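PDB 6ITX: fiber protein from Duck adenovirus 1, which probably attaches the virion to host-cell receptors through its C-terminal head domain, which forms a trimer. Local coordinates for residues M265-T270 and P292-T297. Sequence-based numbering, arbitrary orientation.
Sequences MVFVIT and PPIPFT
The terminal methyl of Met265 points down onto one face of the Phe296 ring, over its centre, and the evidence is that CE of Met265 stands 3.4 Å from the centroid of the Phe296 ring, only 15° off its normal. This is a CH-pi contact made by the methyl. SD of Met265 sits farther out above the same face, 4.7 Å from the Phe296 centroid, giving a Met-aromatic contact in which sulfur takes the more distant place. The Met265 chain is extended at chi2 but bends at chi3 (136°), and this bend turns the methyl down onto the ring. Phe296 meets it with CG lodged between its own backbone N and carbonyl carbon (chi1 62°), and the methionine chain runs roughly perpendicular to the phenylalanine side chain.

The CA atoms of Met265 and Phe296 are 10.5 Å apart, too far for neighbouring strands of one sheet; the contact instead joins strands 262-271 and 288-299 face to face across a buried interior, consistent with the antiparallel beta-sandwich of adenovirus fibre heads. Two residues along each strand, CD1 of Ile294 reaches the edge of the Phe267 ring, near its plane, at 3.7 Å from CE2 of Phe267. These two side chains pass alongside one another, pointing opposite ways. Phe161 stacks on the Phe267 ring, while Ile139 touches both Met265 and Phe296. Beyond Ile294, Pro295 packs on Thr297 of a neighbouring subunit.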
ATOM      1  N   MET A 265       6.052   7.623  13.137  1.00 33.33           N
ATOM      2  CA  MET A 265       4.918   7.807  12.250  1.00 31.63           C
ATOM      3  C   MET A 265       4.434   9.227  12.412  1.00 33.67           C
ATOM      4  O   MET A 265       4.005   9.603  13.505  1.00 35.19           O
ATOM      5  CB  MET A 265       3.808   6.827  12.584  1.00 28.70           C
ATOM      6  CG  MET A 265       4.299   5.409  12.501  1.00 33.53           C
ATOM      7  SD  MET A 265       2.947   4.274  12.449  1.00 49.04           S
ATOM      8  CE  MET A 265       3.514   3.193  11.185  1.00 41.25           C
ATOM      9  N   VAL A 266       4.529  10.024  11.357  1.00 32.34           N
ATOM     10  CA  VAL A 266       3.990  11.375  11.386  1.00 37.11           C
ATOM     11  C   VAL A 266       2.756  11.407  10.497  1.00 32.71           C
ATOM     12  O   VAL A 266       2.771  10.877   9.378  1.00 31.08           O
ATOM     13  CB  VAL A 266       5.040  12.426  10.978  1.00 34.52           C
ATOM     14  CG1 VAL A 266       5.724  12.050   9.691  1.00 30.50           C
ATOM     15  CG2 VAL A 266       4.388  13.796  10.887  1.00 32.89           C
ATOM     16  N   PHE A 267       1.672  11.964  11.032  1.00 33.74           N
ATOM     17  CA  PHE A 267       0.384  12.069  10.356  1.00 31.03           C
ATOM     18  C   PHE A 267       0.168  13.515   9.956  1.00 31.65           C
ATOM     19  O   PHE A 267       0.356  14.418  10.780  1.00 33.82           O
ATOM     20  CB  PHE A 267      -0.763  11.642  11.273  1.00 31.17           C
ATOM     21  CG  PHE A 267      -0.730  10.206  11.671  1.00 29.67           C
ATOM     22  CD1 PHE A 267       0.194   9.749  12.580  1.00 29.97           C
ATOM     23  CD2 PHE A 267      -1.639   9.314  11.142  1.00 30.97           C
ATOM     24  CE1 PHE A 267       0.215   8.428  12.943  1.00 34.82           C
ATOM     25  CE2 PHE A 267      -1.620   7.985  11.492  1.00 30.07           C
ATOM     26  CZ  PHE A 267      -0.698   7.538  12.396  1.00 33.21           C
ATOM     27  N   VAL A 268      -0.232  13.740   8.709  1.00 32.23           N
ATOM     28  CA  VAL A 268      -0.657  15.061   8.248  1.00 33.53           C
ATOM     29  C   VAL A 268      -2.075  14.920   7.714  1.00 33.35           C
ATOM     30  O   VAL A 268      -2.339  14.074   6.848  1.00 35.45           O
ATOM     31  CB  VAL A 268       0.281  15.635   7.178  1.00 31.04           C
ATOM     32  CG1 VAL A 268      -0.189  17.005   6.726  1.00 28.72           C
ATOM     33  CG2 VAL A 268       1.677  15.720   7.718  1.00 40.42           C
ATOM     34  N   ILE A 269      -2.982  15.735   8.237  1.00 30.77           N
ATOM     35  CA  ILE A 269      -4.411  15.635   7.967  1.00 29.96           C
ATOM     36  C   ILE A 269      -4.874  17.030   7.578  1.00 30.09           C
ATOM     37  O   ILE A 269      -4.504  18.006   8.244  1.00 35.04           O
ATOM     38  CB  ILE A 269      -5.171  15.113   9.208  1.00 28.94           C
ATOM     39  CG1 ILE A 269      -4.913  13.614   9.425  1.00 28.83           C
ATOM     40  CG2 ILE A 269      -6.659  15.405   9.119  1.00 31.64           C
ATOM     41  CD1 ILE A 269      -5.444  13.084  10.785  1.00 31.75           C
ATOM     42  N   THR A 270      -5.649  17.137   6.500  1.00 24.62           N
ATOM     43  CA  THR A 270      -6.021  18.446   5.970  1.00 29.44           C
ATOM     44  C   THR A 270      -7.536  18.658   5.960  1.00 33.03           C
ATOM     45  O   THR A 270      -8.328  17.715   5.948  1.00 33.52           O
ATOM     46  CB  THR A 270      -5.479  18.648   4.554  1.00 30.28           C
ATOM     47  OG1 THR A 270      -5.945  17.584   3.704  1.00 30.77           O
ATOM     48  CG2 THR A 270      -3.962  18.692   4.573  1.00 21.64           C
ATOM     49  N   PRO A 292      -9.582   5.652   9.967  1.00 31.23           N
ATOM     50  CA  PRO A 292      -9.799   4.231   9.815  1.00 29.09           C
ATOM     51  C   PRO A 292      -8.540   3.524  10.267  1.00 32.68           C
ATOM     52  O   PRO A 292      -7.575   4.185  10.685  1.00 28.87           O
ATOM     53  CB  PRO A 292     -10.034   4.062   8.305  1.00 28.29           C
ATOM     54  CG  PRO A 292      -9.154   5.105   7.701  1.00 28.97           C
ATOM     55  CD  PRO A 292      -9.235   6.288   8.677  1.00 33.43           C
ATOM     56  N   PRO A 293      -8.500   2.199  10.226  1.00 32.61           N
ATOM     57  CA  PRO A 293      -7.200   1.529  10.304  1.00 30.35           C
ATOM     58  C   PRO A 293      -6.439   1.834   9.024  1.00 31.17           C
ATOM     59  O   PRO A 293      -6.964   1.632   7.926  1.00 29.74           O
ATOM     60  CB  PRO A 293      -7.560   0.039  10.421  1.00 31.74           C
ATOM     61  CG  PRO A 293      -9.032  -0.006  10.691  1.00 32.62           C
ATOM     62  CD  PRO A 293      -9.620   1.249  10.138  1.00 29.39           C
ATOM     63  N   ILE A 294      -5.221   2.354   9.164  1.00 25.97           N
ATOM     64  CA  ILE A 294      -4.387   2.690   8.015  1.00 27.91           C
ATOM     65  C   ILE A 294      -3.374   1.558   7.822  1.00 30.18           C
ATOM     66  O   ILE A 294      -2.522   1.352   8.701  1.00 33.37           O
ATOM     67  CB  ILE A 294      -3.681   4.040   8.199  1.00 32.74           C
ATOM     68  CG1 ILE A 294      -4.698   5.141   8.540  1.00 29.07           C
ATOM     69  CG2 ILE A 294      -2.828   4.380   6.956  1.00 24.85           C
ATOM     70  CD1 ILE A 294      -4.084   6.384   9.167  1.00 25.47           C
ATOM     71  N   PRO A 295      -3.413   0.840   6.708  1.00 34.78           N
ATOM     72  CA  PRO A 295      -2.421  -0.229   6.500  1.00 33.81           C
ATOM     73  C   PRO A 295      -1.089   0.311   6.008  1.00 31.68           C
ATOM     74  O   PRO A 295      -1.036   1.244   5.203  1.00 36.90           O
ATOM     75  CB  PRO A 295      -3.085  -1.120   5.447  1.00 25.99           C
ATOM     76  CG  PRO A 295      -3.962  -0.194   4.722  1.00 32.63           C
ATOM     77  CD  PRO A 295      -4.485   0.799   5.707  1.00 24.78           C
ATOM     78  N   PHE A 296      -0.008  -0.287   6.510  1.00 30.29           N
ATOM     79  CA  PHE A 296       1.354   0.052   6.115  1.00 27.82           C
ATOM     80  C   PHE A 296       2.225  -1.186   6.258  1.00 30.91           C
ATOM     81  O   PHE A 296       1.872  -2.136   6.965  1.00 31.75           O
ATOM     82  CB  PHE A 296       1.921   1.183   6.976  1.00 38.85           C
ATOM     83  CG  PHE A 296       2.027   0.825   8.444  1.00 39.49           C
ATOM     84  CD1 PHE A 296       0.921   0.934   9.284  1.00 35.41           C
ATOM     85  CD2 PHE A 296       3.221   0.343   8.970  1.00 36.64           C
ATOM     86  CE1 PHE A 296       1.007   0.582  10.615  1.00 35.17           C
ATOM     87  CE2 PHE A 296       3.311  -0.009  10.302  1.00 43.58           C
ATOM     88  CZ  PHE A 296       2.199   0.115  11.130  1.00 40.26           C
ATOM     89  N   THR A 297       3.390  -1.156   5.605  1.00 34.49           N
ATOM     90  CA  THR A 297       4.323  -2.278   5.608  1.00 30.29           C
ATOM     91  C   THR A 297       5.749  -1.782   5.814  1.00 31.98           C
ATOM     92  O   THR A 297       6.154  -0.779   5.226  1.00 36.20           O
ATOM     93  CB  THR A 297       4.238  -3.071   4.289  1.00 31.32           C
ATOM     94  OG1 THR A 297       2.998  -3.801   4.221  1.00 25.79           O
ATOM     95  CG2 THR A 297       5.396  -4.051   4.168  1.00 32.80           C
TER